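Local coordinates for ABC-type amino acid transport system, permease component (Caldanaerobacter subterraneus subsp. tengcongensis MB4, PDB 4YMU), which probably forms the membrane-spanning permease of an ABC transporter that carries amino acids, and binds arginine in its transmembrane region, at residues Val69-Ile74 with Val92-Ile97; Ile85-Ala90 with Ser164-Ala169. All blocks are in the same frame, centred on the assembly; numbering follows the deposited sequence.

Overall arrangement
Interactions 1 and 2 lie about 10 Å apart, centre to centre, on the same side of the chain's centre, and share helix 87-112. Interaction 2 uses the N-terminal end of that helix, and interaction 1 the turns that follow. Their segments alternate along the chain (69-74, 85-90, 92-97, 164-169); the helix thus packs against helix 67-75, which precedes it, and against the loop between helices 129-160 and 174-182, which follows it. The two contacts meet directly where Leu71 CD2 packs 3.7 Å from Ile166 CD1. Together they join three parts of the permease's transmembrane domain, and both also touch the second subunit.

Interaction 1. Residues Val69-Ile74 with Val92-Ile97; sequences VQLLLI and VSALAI
Ala94 packs its methyl group between Leu71 and Ile74, where helix 67-75 runs past helix 87-112 with their N-to-C directions 141° apart. The segment axes come within 8.9 Å, and the closest pair of CA atoms, those of Leu71 and Ala94, is 5.3 Å apart. With only a methyl on the facing side, Ala94 can approach the opposing backbone: its CB lies 3.8 Å from Leu71 CA and 3.7 Å from Leu71 CD2. Ile74 reaches across from the next turn. Its CG1 is anti to the carbonyl carbon (chi1 -62°), and the extended chain carries Ile74 CD1 to 4.0 Å from Ala94 CB. Ile74 CD1 also rests 3.9 Å from Ser93 CB and, more loosely, 4.4 Å from Ile97 CD1, so it lies over one turn of the partner helix. Ser93 meets Ile74 through CB, while its OG is hydrogen-bonded to Thr89 O within its own helix. Gln70, whose side chain is also partly covered by segment 92-97, lies about 6 Å from a bound arginine; Pro66 and Leu67, which precede segment 69-74, and Asn98 and Ser99, which follow Ile97, line that pocket. No hydrogen bond crosses between the segments: the two helices that contribute to the arginine site are held here by van der Waals contacts, mostly between methyl groups, centred on one small residue.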
loop_
_atom_site.group_PDB
_atom_site.type_symbol
_atom_site.label_atom_id
_atom_site.label_comp_id
_atom_site.label_asym_id
_atom_site.label_seq_id
_atom_site.Cartn_x
_atom_site.Cartn_y
_atom_site.Cartn_z
ATOM N N VAL C 69 27.922 -19.511 2.015
ATOM C CA VAL C 69 27.843 -20.913 2.396
ATOM C C VAL C 69 27.421 -21.809 1.225
ATOM O O VAL C 69 27.954 -22.897 1.057
ATOM C CB VAL C 69 26.966 -21.113 3.650
ATOM C CG1 VAL C 69 26.681 -22.575 3.909
ATOM C CG2 VAL C 69 27.623 -20.461 4.861
ATOM N N GLN C 70 26.538 -21.315 0.370
ATOM C CA GLN C 70 26.104 -22.075 -0.803
ATOM C C GLN C 70 27.236 -22.195 -1.820
ATOM O O GLN C 70 27.450 -23.270 -2.406
ATOM C CB GLN C 70 24.876 -21.421 -1.443
ATOM C CG GLN C 70 23.629 -21.458 -0.566
ATOM C CD GLN C 70 22.564 -20.407 -0.939
ATOM O OE1 GLN C 70 21.832 -19.920 -0.078
ATOM N NE2 GLN C 70 22.483 -20.060 -2.220
ATOM N N LEU C 71 27.944 -21.084 -2.034
ATOM C CA LEU C 71 29.095 -21.052 -2.937
ATOM C C LEU C 71 30.112 -22.112 -2.528
ATOM O O LEU C 71 30.467 -22.990 -3.316
ATOM C CB LEU C 71 29.781 -19.686 -2.892
ATOM C CG LEU C 71 30.364 -19.065 -4.173
ATOM C CD1 LEU C 71 31.760 -18.507 -3.932
ATOM C CD2 LEU C 71 30.339 -20.005 -5.360
ATOM N N LEU C 72 30.578 -22.010 -1.285
ATOM C CA LEU C 72 31.588 -22.916 -0.758
ATOM C C LEU C 72 31.088 -24.361 -0.742
ATOM O O LEU C 72 31.835 -25.288 -1.081
ATOM C CB LEU C 72 31.982 -22.487 0.655
ATOM C CG LEU C 72 32.435 -21.035 0.775
ATOM C CD1 LEU C 72 32.901 -20.752 2.178
ATOM C CD2 LEU C 72 33.511 -20.715 -0.235
ATOM N N LEU C 73 29.818 -24.543 -0.387
ATOM C CA LEU C 73 29.229 -25.875 -0.347
ATOM C C LEU C 73 29.366 -26.507 -1.712
ATOM O O LEU C 73 29.741 -27.670 -1.812
ATOM C CB LEU C 73 27.759 -25.840 0.066
ATOM C CG LEU C 73 27.093 -27.218 0.144
ATOM C CD1 LEU C 73 27.672 -27.992 1.297
ATOM C CD2 LEU C 73 25.579 -27.123 0.284
ATOM N N ILE C 74 29.109 -25.740 -2.768
ATOM C CA ILE C 74 29.301 -26.302 -4.091
ATOM C C ILE C 74 30.796 -26.501 -4.403
ATOM O O ILE C 74 31.203 -27.562 -4.892
ATOM C CB ILE C 74 28.658 -25.468 -5.199
ATOM C CG1 ILE C 74 27.136 -25.383 -5.010
ATOM C CG2 ILE C 74 28.996 -26.075 -6.566
ATOM C CD1 ILE C 74 26.440 -24.612 -6.106
ATOM N N VAL C 92 28.419 -19.452 -11.101
ATOM C CA VAL C 92 27.185 -19.465 -11.876
ATOM C C VAL C 92 26.117 -20.326 -11.222
ATOM O O VAL C 92 24.987 -19.883 -11.046
ATOM C CB VAL C 92 27.417 -19.992 -13.309
ATOM C CG1 VAL C 92 26.095 -20.387 -13.957
ATOM C CG2 VAL C 92 28.150 -18.965 -14.153
ATOM N N SER C 93 26.482 -21.549 -10.850
ATOM C CA SER C 93 25.548 -22.463 -10.198
ATOM C C SER C 93 24.965 -21.893 -8.914
ATOM O O SER C 93 23.743 -21.912 -8.701
ATOM C CB SER C 93 26.258 -23.771 -9.864
ATOM O OG SER C 93 26.608 -24.447 -11.054
ATOM N N ALA C 94 25.859 -21.395 -8.062
ATOM C CA ALA C 94 25.481 -20.934 -6.744
ATOM C C ALA C 94 24.554 -19.722 -6.862
ATOM O O ALA C 94 23.471 -19.692 -6.270
ATOM C CB ALA C 94 26.715 -20.607 -5.928
ATOM N N LEU C 95 24.994 -18.736 -7.641
ATOM C CA LEU C 95 24.240 -17.518 -7.877
ATOM C C LEU C 95 22.883 -17.809 -8.530
ATOM O O LEU C 95 21.872 -17.257 -8.117
ATOM C CB LEU C 95 25.042 -16.566 -8.758
ATOM C CG LEU C 95 26.281 -15.937 -8.146
ATOM C CD1 LEU C 95 26.830 -14.891 -9.086
ATOM C CD2 LEU C 95 25.941 -15.315 -6.813
ATOM N N ALA C 96 22.865 -18.674 -9.541
ATOM C CA ALA C 96 21.617 -19.033 -10.201
ATOM C C ALA C 96 20.644 -19.712 -9.242
ATOM O O ALA C 96 19.436 -19.524 -9.350
ATOM C CB ALA C 96 21.860 -19.900 -11.422
ATOM N N ILE C 97 21.159 -20.526 -8.328
ATOM C CA ILE C 97 20.283 -21.196 -7.365
ATOM C C ILE C 97 19.702 -20.178 -6.371
ATOM O O ILE C 97 18.465 -20.098 -6.169
ATOM C CB ILE C 97 21.018 -22.355 -6.650
ATOM C CG1 ILE C 97 21.027 -23.614 -7.530
ATOM C CG2 ILE C 97 20.396 -22.669 -5.313
ATOM C CD1 ILE C 97 22.161 -24.599 -7.169
#

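Interaction 2. Residues Ile85-Ala90 with Ser164-Ala169; sequences IPAFTA and SVIGFA
Ala87 and Phe168 bring the two backbones nearest, their CA atoms 5.4 Å apart. Pro86 is the N-cap of helix 87-112, while Ser164-Gly167 forms a type I beta turn closed by Gly167 N donating to Ser164 O at 2.8 Å. Gly167 has a positive phi of 84°, a conformation in which a side chain would press on the preceding carbonyl oxygen; the chain then becomes extended at Phe168. On either side of this glycine, Ile166 and Phe168 both direct side chains at the first turn of the helix and meet Ala87, whose CB is 3.7 Å from Ile166 CG2 and 3.8 Å from Phe168 CB. Ile166 CD1 reaches Ala90 CB, 3.8 Å away, one turn further on. The two phenylalanines point the same way, side by side, each with CG anti to its backbone N (chi1 179° for Phe88). Their ring centroids are 5.5 Å apart and the planes inclined by 32°, an oblique pairing in which Phe168 CE1 comes in at the edge of the Phe88 ring, 3.3 Å from Phe88 CD1. An alanine in place of Phe168 would keep the CB contact with Ala87 but lose the ring, which would probably open a gap beside Phe88 and leave its ring less restrained. Helix 12-44 borders both rings: Met21 and Leu25 touch Phe168, Leu28 packs on Phe88, and Lys24 makes a cation-pi interaction with Phe88. Away from the two rings, Tyr75 at the end of helix 67-75 touches both Ala90 and Ile166, so the loop after helix 129-160 and the start of helix 87-112 meet between helices 12-44 and 67-75.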
loop_
_atom_site.group_PDB
_atom_site.type_symbol
_atom_site.label_atom_id
_atom_site.label_comp_id
_atom_site.label_asym_id
_atom_site.label_seq_id
_atom_site.Cartn_x
_atom_site.Cartn_y
_atom_site.Cartn_z
ATOM N N ILE C 85 35.092 -28.892 -10.070
ATOM C CA ILE C 85 34.368 -27.940 -10.893
ATOM C C ILE C 85 35.062 -26.591 -10.856
ATOM O O ILE C 85 35.387 -26.085 -9.773
ATOM C CB ILE C 85 32.910 -27.795 -10.400
ATOM C CG1 ILE C 85 32.800 -28.273 -8.946
ATOM C CG2 ILE C 85 31.972 -28.611 -11.276
ATOM C CD1 ILE C 85 31.396 -28.242 -8.382
ATOM N N PRO C 86 35.272 -25.997 -12.047
ATOM C CA PRO C 86 35.922 -24.690 -12.237
ATOM C C PRO C 86 35.293 -23.592 -11.364
ATOM O O PRO C 86 34.203 -23.797 -10.823
ATOM C CB PRO C 86 35.674 -24.390 -13.722
ATOM C CG PRO C 86 35.472 -25.714 -14.362
ATOM C CD PRO C 86 34.850 -26.605 -13.323
ATOM N N ALA C 87 35.948 -22.443 -11.232
ATOM C CA ALA C 87 35.388 -21.389 -10.398
ATOM C C ALA C 87 34.125 -20.803 -11.046
ATOM O O ALA C 87 33.143 -20.470 -10.372
ATOM C CB ALA C 87 36.413 -20.304 -10.150
ATOM N N PHE C 88 34.154 -20.724 -12.368
ATOM C CA PHE C 88 33.101 -20.082 -13.122
ATOM C C PHE C 88 31.807 -20.848 -12.945
ATOM O O PHE C 88 30.807 -20.270 -12.518
ATOM C CB PHE C 88 33.481 -20.026 -14.597
ATOM C CG PHE C 88 32.443 -19.397 -15.466
ATOM C CD1 PHE C 88 32.164 -18.043 -15.367
ATOM C CD2 PHE C 88 31.751 -20.157 -16.393
ATOM C CE1 PHE C 88 31.211 -17.457 -16.175
ATOM C CE2 PHE C 88 30.794 -19.579 -17.205
ATOM C CZ PHE C 88 30.518 -18.227 -17.093
ATOM N N THR C 89 31.822 -22.145 -13.246
ATOM C CA THR C 89 30.605 -22.942 -13.108
ATOM C C THR C 89 30.125 -23.006 -11.654
ATOM O O THR C 89 28.921 -23.081 -11.401
ATOM C CB THR C 89 30.740 -24.358 -13.692
ATOM O OG1 THR C 89 31.452 -25.188 -12.770
ATOM C CG2 THR C 89 31.477 -24.309 -15.012
ATOM N N ALA C 90 31.050 -22.963 -10.701
ATOM C CA ALA C 90 30.661 -22.935 -9.294
ATOM C C ALA C 90 29.871 -21.659 -8.975
ATOM O O ALA C 90 28.780 -21.725 -8.399
ATOM C CB ALA C 90 31.870 -23.052 -8.395
ATOM N N SER C 164 34.899 -13.864 -6.017
ATOM C CA SER C 164 36.288 -13.472 -6.009
ATOM C C SER C 164 37.028 -14.373 -5.015
ATOM O O SER C 164 38.134 -14.833 -5.297
ATOM C CB SER C 164 36.451 -11.998 -5.643
ATOM O OG SER C 164 36.427 -11.813 -4.239
ATOM N N VAL C 165 36.404 -14.650 -3.869
ATOM C CA VAL C 165 37.047 -15.445 -2.819
ATOM C C VAL C 165 37.329 -16.891 -3.244
ATOM O O VAL C 165 38.082 -17.609 -2.584
ATOM C CB VAL C 165 36.220 -15.465 -1.508
ATOM C CG1 VAL C 165 35.777 -14.057 -1.109
ATOM C CG2 VAL C 165 35.042 -16.397 -1.650
ATOM N N ILE C 166 36.729 -17.300 -4.354
ATOM C CA ILE C 166 36.840 -18.657 -4.881
ATOM C C ILE C 166 37.899 -18.628 -5.973
ATOM O O ILE C 166 38.179 -19.622 -6.629
ATOM C CB ILE C 166 35.472 -19.078 -5.469
ATOM C CG1 ILE C 166 35.167 -20.551 -5.265
ATOM C CG2 ILE C 166 35.358 -18.765 -6.965
ATOM C CD1 ILE C 166 33.899 -20.950 -6.030
ATOM N N GLY C 167 38.458 -17.445 -6.184
ATOM C CA GLY C 167 39.494 -17.253 -7.170
ATOM C C GLY C 167 39.010 -17.017 -8.584
ATOM O O GLY C 167 39.783 -17.138 -9.524
ATOM N N PHE C 168 37.741 -16.663 -8.759
ATOM C CA PHE C 168 37.254 -16.331 -10.096
ATOM C C PHE C 168 37.650 -14.888 -10.385
ATOM O O PHE C 168 37.629 -14.043 -9.482
ATOM C CB PHE C 168 35.745 -16.526 -10.201
ATOM C CG PHE C 168 35.192 -16.231 -11.569
ATOM C CD1 PHE C 168 35.408 -17.114 -12.622
ATOM C CD2 PHE C 168 34.467 -15.066 -11.808
ATOM C CE1 PHE C 168 34.907 -16.846 -13.889
ATOM C CE2 PHE C 168 33.966 -14.788 -13.071
ATOM C CZ PHE C 168 34.184 -15.679 -14.114
ATOM N N ALA C 169 38.059 -14.617 -11.623
ATOM C CA ALA C 169 38.631 -13.309 -11.966
ATOM C C ALA C 169 37.592 -12.212 -12.260
ATOM O O ALA C 169 37.605 -11.598 -13.336
ATOM C CB ALA C 169 39.590 -13.443 -13.124
#